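Local coordinates for protein gluconokinase (Sinorhizobium meliloti, PDB 3T61) that probably catalyses the ATP-dependent phosphorylation of D-gluconate to 6-phospho-D-gluconate, a step of carbohydrate acid metabolism, at residues P54-N57 against I58-S62; Y100-K103 against L104-S107. All blocks are in the same frame, centred on the assembly; numbering follows the deposited sequence.

Both contacts are local. Each is made between successive turns of one short helix, and each helix follows a strand of the parallel five-stranded sheet. Contact 1 comes first in the chain, on helix 55-63, after edge strand 46-48. Contact 2 lies on helix 98-106, between strands 90-92 and 113-118, and packs against helix 69-83 and strand 113-118. The centres are about 23 Å apart, and the nearest atoms about 10 Å apart, so the two do not touch. Contact 1 is the more peripheral and meets the second subunit, which does not touch contact 2. Contact 1 thus lies where the two subunits meet, and contact 2 is packed within one subunit.

Contact 1. Residues P54-N57 against I58-S62; sequences PPEN and IRKMS
E56 reaches along its helix to K60, one turn later. From CB its chain leaves with CG anti to the backbone N (chi1 -176°) and then bends at chi2 (-82°). CG lies 4.1 Å from NH1 of R59. OE2 lies against the end of the K60 chain, 3.1 Å from CE and 3.4 Å from CD. The ion pair itself is long, with OE2 of E56 3.9 Å from NZ of K60. NZ also forms a salt bridge to D71 in the same chain. OE1 of E56 comes near OD1 of D71, so the lysine probably offsets the like charges there. OE1 also sits beside OD1 of N57, another acceptor.

R59 crosses E56 at about a right angle. Its chain bends at chi3 (-48°), which brings the guanidinium back over the start of the helix. CA of E56 lies under one face, toward its rim, 3.9 Å from NH2 of R59. NH2 also forms a salt bridge to E48 of the second subunit. The R59 side chain is about 4 Å from a bound phosphate ion, probably from the crystallisation liquor, though it may mark a pocket.

N of R59 donates a hydrogen bond to O of P55 at 3.1 Å, and N of M61 one to O of N57 at 3.0 Å. The hydrogen bonds from N of I58 to O of P54 and from N of K60 to O of E56 are weak. ND2 of N57 is held by H53 and by the backbone O of D71.

This is the N-cap, P54, and first two turns of a short alpha-helix, with P55 at position N1. R59 and S62 pack on S32 and S27 of the second subunit, in what is probably its P-loop (Walker A), as in P-loop kinase folds.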
ATOM      1  N   PRO A  54       4.660   5.415   4.137  1.00 33.84           N
ATOM      2  CA  PRO A  54       3.948   6.700   4.127  1.00 34.60           C
ATOM      3  C   PRO A  54       2.980   6.692   2.925  1.00 35.46           C
ATOM      4  O   PRO A  54       3.161   5.921   1.980  1.00 34.10           O
ATOM      5  CB  PRO A  54       5.077   7.730   3.997  1.00 33.69           C
ATOM      6  CG  PRO A  54       6.199   6.966   3.353  1.00 35.89           C
ATOM      7  CD  PRO A  54       6.115   5.604   3.999  1.00 33.72           C
ATOM      8  N   PRO A  55       1.935   7.536   2.954  1.00 37.21           N
ATOM      9  CA  PRO A  55       0.930   7.630   1.881  1.00 37.26           C
ATOM     10  C   PRO A  55       1.476   7.595   0.451  1.00 35.88           C
ATOM     11  O   PRO A  55       0.939   6.896  -0.407  1.00 33.30           O
ATOM     12  CB  PRO A  55       0.216   8.943   2.199  1.00 37.90           C
ATOM     13  CG  PRO A  55       0.234   8.957   3.697  1.00 39.38           C
ATOM     14  CD  PRO A  55       1.663   8.530   4.010  1.00 38.95           C
ATOM     15  N   GLU A  56       2.539   8.351   0.208  1.00 35.32           N
ATOM     16  CA  GLU A  56       3.170   8.420  -1.105  1.00 36.99           C
ATOM     17  C   GLU A  56       3.597   7.036  -1.606  1.00 35.87           C
ATOM     18  O   GLU A  56       3.419   6.717  -2.785  1.00 33.95           O
ATOM     19  CB  GLU A  56       4.385   9.358  -1.033  1.00 41.36           C
ATOM     20  CG  GLU A  56       5.138   9.633  -2.340  1.00 49.92           C
ATOM     21  CD  GLU A  56       6.146   8.541  -2.725  1.00 54.97           C
ATOM     22  OE1 GLU A  56       6.939   8.100  -1.866  1.00 56.35           O
ATOM     23  OE2 GLU A  56       6.157   8.141  -3.907  1.00 59.01           O
ATOM     24  N   ASN A  57       4.156   6.214  -0.718  1.00 33.22           N
ATOM     25  CA  ASN A  57       4.610   4.875  -1.114  1.00 33.20           C
ATOM     26  C   ASN A  57       3.440   3.979  -1.511  1.00 31.28           C
ATOM     27  O   ASN A  57       3.494   3.305  -2.534  1.00 31.61           O
ATOM     28  CB  ASN A  57       5.420   4.209   0.013  1.00 33.33           C
ATOM     29  CG  ASN A  57       6.792   4.855   0.222  1.00 35.94           C
ATOM     30  OD1 ASN A  57       7.182   5.771  -0.504  1.00 36.67           O
ATOM     31  ND2 ASN A  57       7.533   4.366   1.214  1.00 35.47           N
ATOM     32  N   ILE A  58       2.387   3.981  -0.702  1.00 30.96           N
ATOM     33  CA  ILE A  58       1.200   3.177  -0.961  1.00 33.02           C
ATOM     34  C   ILE A  58       0.564   3.498  -2.323  1.00 34.86           C
ATOM     35  O   ILE A  58       0.073   2.602  -3.026  1.00 33.46           O
ATOM     36  CB  ILE A  58       0.165   3.383   0.164  1.00 32.62           C
ATOM     37  CG1 ILE A  58       0.799   3.000   1.506  1.00 33.04           C
ATOM     38  CG2 ILE A  58      -1.074   2.532  -0.088  1.00 32.90           C
ATOM     39  CD1 ILE A  58      -0.073   3.253   2.711  1.00 32.62           C
ATOM     40  N   ARG A  59       0.580   4.773  -2.696  1.00 35.26           N
ATOM     41  CA  ARG A  59       0.021   5.184  -3.975  1.00 36.44           C
ATOM     42  C   ARG A  59       0.820   4.518  -5.104  1.00 35.78           C
ATOM     43  O   ARG A  59       0.242   3.958  -6.035  1.00 34.91           O
ATOM     44  CB  ARG A  59       0.081   6.708  -4.110  1.00 37.19           C
ATOM     45  CG  ARG A  59      -0.703   7.290  -5.292  1.00 38.78           C
ATOM     46  CD  ARG A  59      -0.229   8.704  -5.576  1.00 39.12           C
ATOM     47  NE  ARG A  59      -0.176   9.476  -4.340  1.00 40.39           N
ATOM     48  CZ  ARG A  59       0.835  10.260  -3.985  1.00 42.34           C
ATOM     49  NH1 ARG A  59       1.890  10.385  -4.774  1.00 43.50           N
ATOM     50  NH2 ARG A  59       0.796  10.915  -2.829  1.00 41.94           N
ATOM     51  N   LYS A  60       2.147   4.578  -5.024  1.00 34.24           N
ATOM     52  CA  LYS A  60       2.976   3.954  -6.049  1.00 33.74           C
ATOM     53  C   LYS A  60       2.739   2.451  -6.126  1.00 32.95           C
ATOM     54  O   LYS A  60       2.626   1.894  -7.216  1.00 32.62           O
ATOM     55  CB  LYS A  60       4.458   4.205  -5.791  1.00 34.61           C
ATOM     56  CG  LYS A  60       4.945   5.587  -6.148  1.00 34.84           C
ATOM     57  CD  LYS A  60       6.465   5.597  -6.159  1.00 36.35           C
ATOM     58  CE  LYS A  60       7.026   6.928  -6.605  1.00 37.41           C
ATOM     59  NZ  LYS A  60       8.509   6.863  -6.740  1.00 37.06           N
HETATM   60  N   MSE A  61       2.673   1.795  -4.975  1.00 31.42           N
HETATM   61  CA  MSE A  61       2.450   0.354  -4.939  1.00 33.22           C
HETATM   62  C   MSE A  61       1.076   0.041  -5.519  1.00 32.15           C
HETATM   63  O   MSE A  61       0.895  -0.945  -6.233  1.00 29.23           O
HETATM   64  CB  MSE A  61       2.556  -0.150  -3.499  1.00 33.55           C
HETATM   65  CG  MSE A  61       3.865   0.221  -2.805  1.00 37.50           C
HETATM   66 SE   MSE A  61       3.923  -0.355  -0.941  1.00 55.30          SE
HETATM   67  CE  MSE A  61       4.966  -2.014  -1.168  1.00 36.37           C
ATOM     68  N   SER A  62       0.117   0.910  -5.229  1.00 32.98           N
ATOM     69  CA  SER A  62      -1.244   0.755  -5.732  1.00 35.48           C
ATOM     70  C   SER A  62      -1.235   0.744  -7.257  1.00 35.14           C
ATOM     71  O   SER A  62      -1.988   0.006  -7.886  1.00 35.80           O
ATOM     72  CB  SER A  62      -2.109   1.915  -5.248  1.00 35.89           C
ATOM     73  OG  SER A  62      -3.460   1.711  -5.593  1.00 42.66           O
TER

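Contact 2. Residues Y100-K103 against L104-S107; sequences YRDK and LRES
D102 and R105 form an i to i+3 salt bridge, with OD1 of D102 2.7 Å from NH1 of R105. It lies on helix 98-106, between strands 90-92 and 113-118 of the parallel sheet of an alpha/beta fold, probably that of a P-loop kinase. The hydrogen bond within it is weak because it is bent, with an N-H...O angle of 117°. The acid sits at the edge of the guanidinium, and the carboxylate and guanidinium planes are 46° apart. NH2 of R105 has another acid partner, E154, whose carboxylate also bridges to NH2 of R101. The two arginines thus share one acid, which probably eases their like charges.

A second i to i+3 salt bridge, at the exposed surface, runs from K103 to E106. NZ of K103 meets OE1 of E106 at 3.0 Å, nearly in line with the C-O bond. The lysine bends at chi2 (-58°), and this lays CD as well as NZ beside the oxygen.

Regular helix bonds run beneath these pairs, from N of L104 to O of Y100 at 3.0 Å and from N of R105 to O of R101 at 3.0 Å. N of E106 is shared between O of D102 and, weakly, O of K103.

CB of R101 lies over one face of the R105 guanidinium, 3.9 Å from its NH1. Replacing R105 with an alanine would probably leave D102 without its close cation and E154 with one arginine fewer, and strip the guanidinium from over CB of R101. Both arginine side chains also pack on F114 of strand 113-118.

The side facing helix 69-83 carries Y100 and L104. Y100 packs on L76 and sets its ring edge-to-face with W73, while its OH hydrogen-bonds to D69 and R72. L104 reaches I79 of the same helix, and its CG sits 3.2 Å from the backbone O of Y100.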
ATOM      1  N   TYR A 100      19.781  -1.240   3.667  1.00 30.40           N
ATOM      2  CA  TYR A 100      18.625  -1.313   4.537  1.00 31.17           C
ATOM      3  C   TYR A 100      18.848  -2.180   5.769  1.00 30.25           C
ATOM      4  O   TYR A 100      18.529  -1.765   6.885  1.00 31.57           O
ATOM      5  CB  TYR A 100      17.401  -1.821   3.772  1.00 28.88           C
ATOM      6  CG  TYR A 100      17.147  -1.162   2.428  1.00 27.93           C
ATOM      7  CD1 TYR A 100      17.771   0.035   2.067  1.00 27.87           C
ATOM      8  CD2 TYR A 100      16.237  -1.721   1.528  1.00 29.68           C
ATOM      9  CE1 TYR A 100      17.490   0.652   0.844  1.00 24.90           C
ATOM     10  CE2 TYR A 100      15.949  -1.111   0.309  1.00 25.95           C
ATOM     11  CZ  TYR A 100      16.574   0.072  -0.023  1.00 27.05           C
ATOM     12  OH  TYR A 100      16.269   0.676  -1.220  1.00 26.49           O
ATOM     13  N   ARG A 101      19.399  -3.374   5.580  1.00 28.98           N
ATOM     14  CA  ARG A 101      19.616  -4.286   6.706  1.00 29.20           C
ATOM     15  C   ARG A 101      20.664  -3.763   7.699  1.00 28.48           C
ATOM     16  O   ARG A 101      20.484  -3.880   8.904  1.00 26.12           O
ATOM     17  CB  ARG A 101      20.011  -5.685   6.192  1.00 27.19           C
ATOM     18  CG  ARG A 101      18.971  -6.309   5.248  1.00 28.25           C
ATOM     19  CD  ARG A 101      19.305  -7.757   4.883  1.00 25.22           C
ATOM     20  NE  ARG A 101      20.463  -7.903   4.003  1.00 21.69           N
ATOM     21  CZ  ARG A 101      20.433  -7.803   2.678  1.00 24.34           C
ATOM     22  NH1 ARG A 101      19.293  -7.544   2.042  1.00 24.90           N
ATOM     23  NH2 ARG A 101      21.545  -8.001   1.977  1.00 25.32           N
ATOM     24  N   ASP A 102      21.759  -3.198   7.197  1.00 30.78           N
ATOM     25  CA  ASP A 102      22.783  -2.663   8.100  1.00 34.81           C
ATOM     26  C   ASP A 102      22.199  -1.552   8.980  1.00 34.41           C
ATOM     27  O   ASP A 102      22.522  -1.465  10.162  1.00 33.81           O
ATOM     28  CB  ASP A 102      23.998  -2.135   7.320  1.00 33.59           C
ATOM     29  CG  ASP A 102      24.809  -3.252   6.689  1.00 35.77           C
ATOM     30  OD1 ASP A 102      24.756  -4.379   7.221  1.00 32.46           O
ATOM     31  OD2 ASP A 102      25.500  -3.009   5.673  1.00 36.60           O
ATOM     32  N   LYS A 103      21.336  -0.713   8.406  1.00 34.76           N
ATOM     33  CA  LYS A 103      20.705   0.360   9.168  1.00 35.15           C
ATOM     34  C   LYS A 103      19.799  -0.219  10.236  1.00 33.74           C
ATOM     35  O   LYS A 103      19.874   0.169  11.403  1.00 33.31           O
ATOM     36  CB  LYS A 103      19.882   1.276   8.262  1.00 37.72           C
ATOM     37  CG  LYS A 103      20.501   2.639   8.065  1.00 43.79           C
ATOM     38  CD  LYS A 103      20.713   3.360   9.396  1.00 45.10           C
ATOM     39  CE  LYS A 103      21.485   4.648   9.180  1.00 46.84           C
ATOM     40  NZ  LYS A 103      21.764   5.387  10.440  1.00 48.58           N
ATOM     41  N   LEU A 104      18.942  -1.152   9.837  1.00 31.49           N
ATOM     42  CA  LEU A 104      18.027  -1.789  10.773  1.00 30.84           C
ATOM     43  C   LEU A 104      18.781  -2.419  11.959  1.00 32.34           C
ATOM     44  O   LEU A 104      18.299  -2.396  13.099  1.00 30.18           O
ATOM     45  CB  LEU A 104      17.191  -2.847  10.042  1.00 30.30           C
ATOM     46  CG  LEU A 104      16.167  -2.334   9.017  1.00 29.73           C
ATOM     47  CD1 LEU A 104      15.341  -3.492   8.506  1.00 27.39           C
ATOM     48  CD2 LEU A 104      15.246  -1.290   9.673  1.00 29.01           C
ATOM     49  N   ARG A 105      19.960  -2.978  11.688  1.00 33.67           N
ATOM     50  CA  ARG A 105      20.783  -3.588  12.735  1.00 37.21           C
ATOM     51  C   ARG A 105      21.243  -2.543  13.749  1.00 38.29           C
ATOM     52  O   ARG A 105      21.348  -2.836  14.937  1.00 37.37           O
ATOM     53  CB  ARG A 105      22.012  -4.279  12.132  1.00 36.73           C
ATOM     54  CG  ARG A 105      21.759  -5.684  11.615  1.00 38.09           C
ATOM     55  CD  ARG A 105      22.900  -6.153  10.720  1.00 39.17           C
ATOM     56  NE  ARG A 105      22.503  -7.335   9.968  1.00 44.30           N
ATOM     57  CZ  ARG A 105      22.720  -7.511   8.672  1.00 42.18           C
ATOM     58  NH1 ARG A 105      23.339  -6.580   7.960  1.00 40.53           N
ATOM     59  NH2 ARG A 105      22.305  -8.621   8.088  1.00 46.58           N
ATOM     60  N   GLU A 106      21.513  -1.325  13.283  1.00 41.46           N
ATOM     61  CA  GLU A 106      21.947  -0.254  14.182  1.00 45.32           C
ATOM     62  C   GLU A 106      20.864   0.114  15.191  1.00 46.15           C
ATOM     63  O   GLU A 106      21.150   0.734  16.204  1.00 45.06           O
ATOM     64  CB  GLU A 106      22.331   1.003  13.397  1.00 46.92           C
ATOM     65  CG  GLU A 106      23.373   0.772  12.330  1.00 51.48           C
ATOM     66  CD  GLU A 106      23.920   2.063  11.751  1.00 53.19           C
ATOM     67  OE1 GLU A 106      23.155   3.040  11.626  1.00 53.74           O
ATOM     68  OE2 GLU A 106      25.120   2.094  11.405  1.00 56.49           O
ATOM     69  N   SER A 107      19.622  -0.261  14.910  1.00 47.74           N
ATOM     70  CA  SER A 107      18.521   0.051  15.815  1.00 51.88           C
ATOM     71  C   SER A 107      18.474  -0.944  16.966  1.00 53.28           C
ATOM     72  O   SER A 107      17.697  -0.794  17.904  1.00 54.68           O
ATOM     73  CB  SER A 107      17.189   0.038  15.058  1.00 52.65           C
ATOM     74  OG  SER A 107      17.176   1.029  14.042  1.00 56.49           O
TER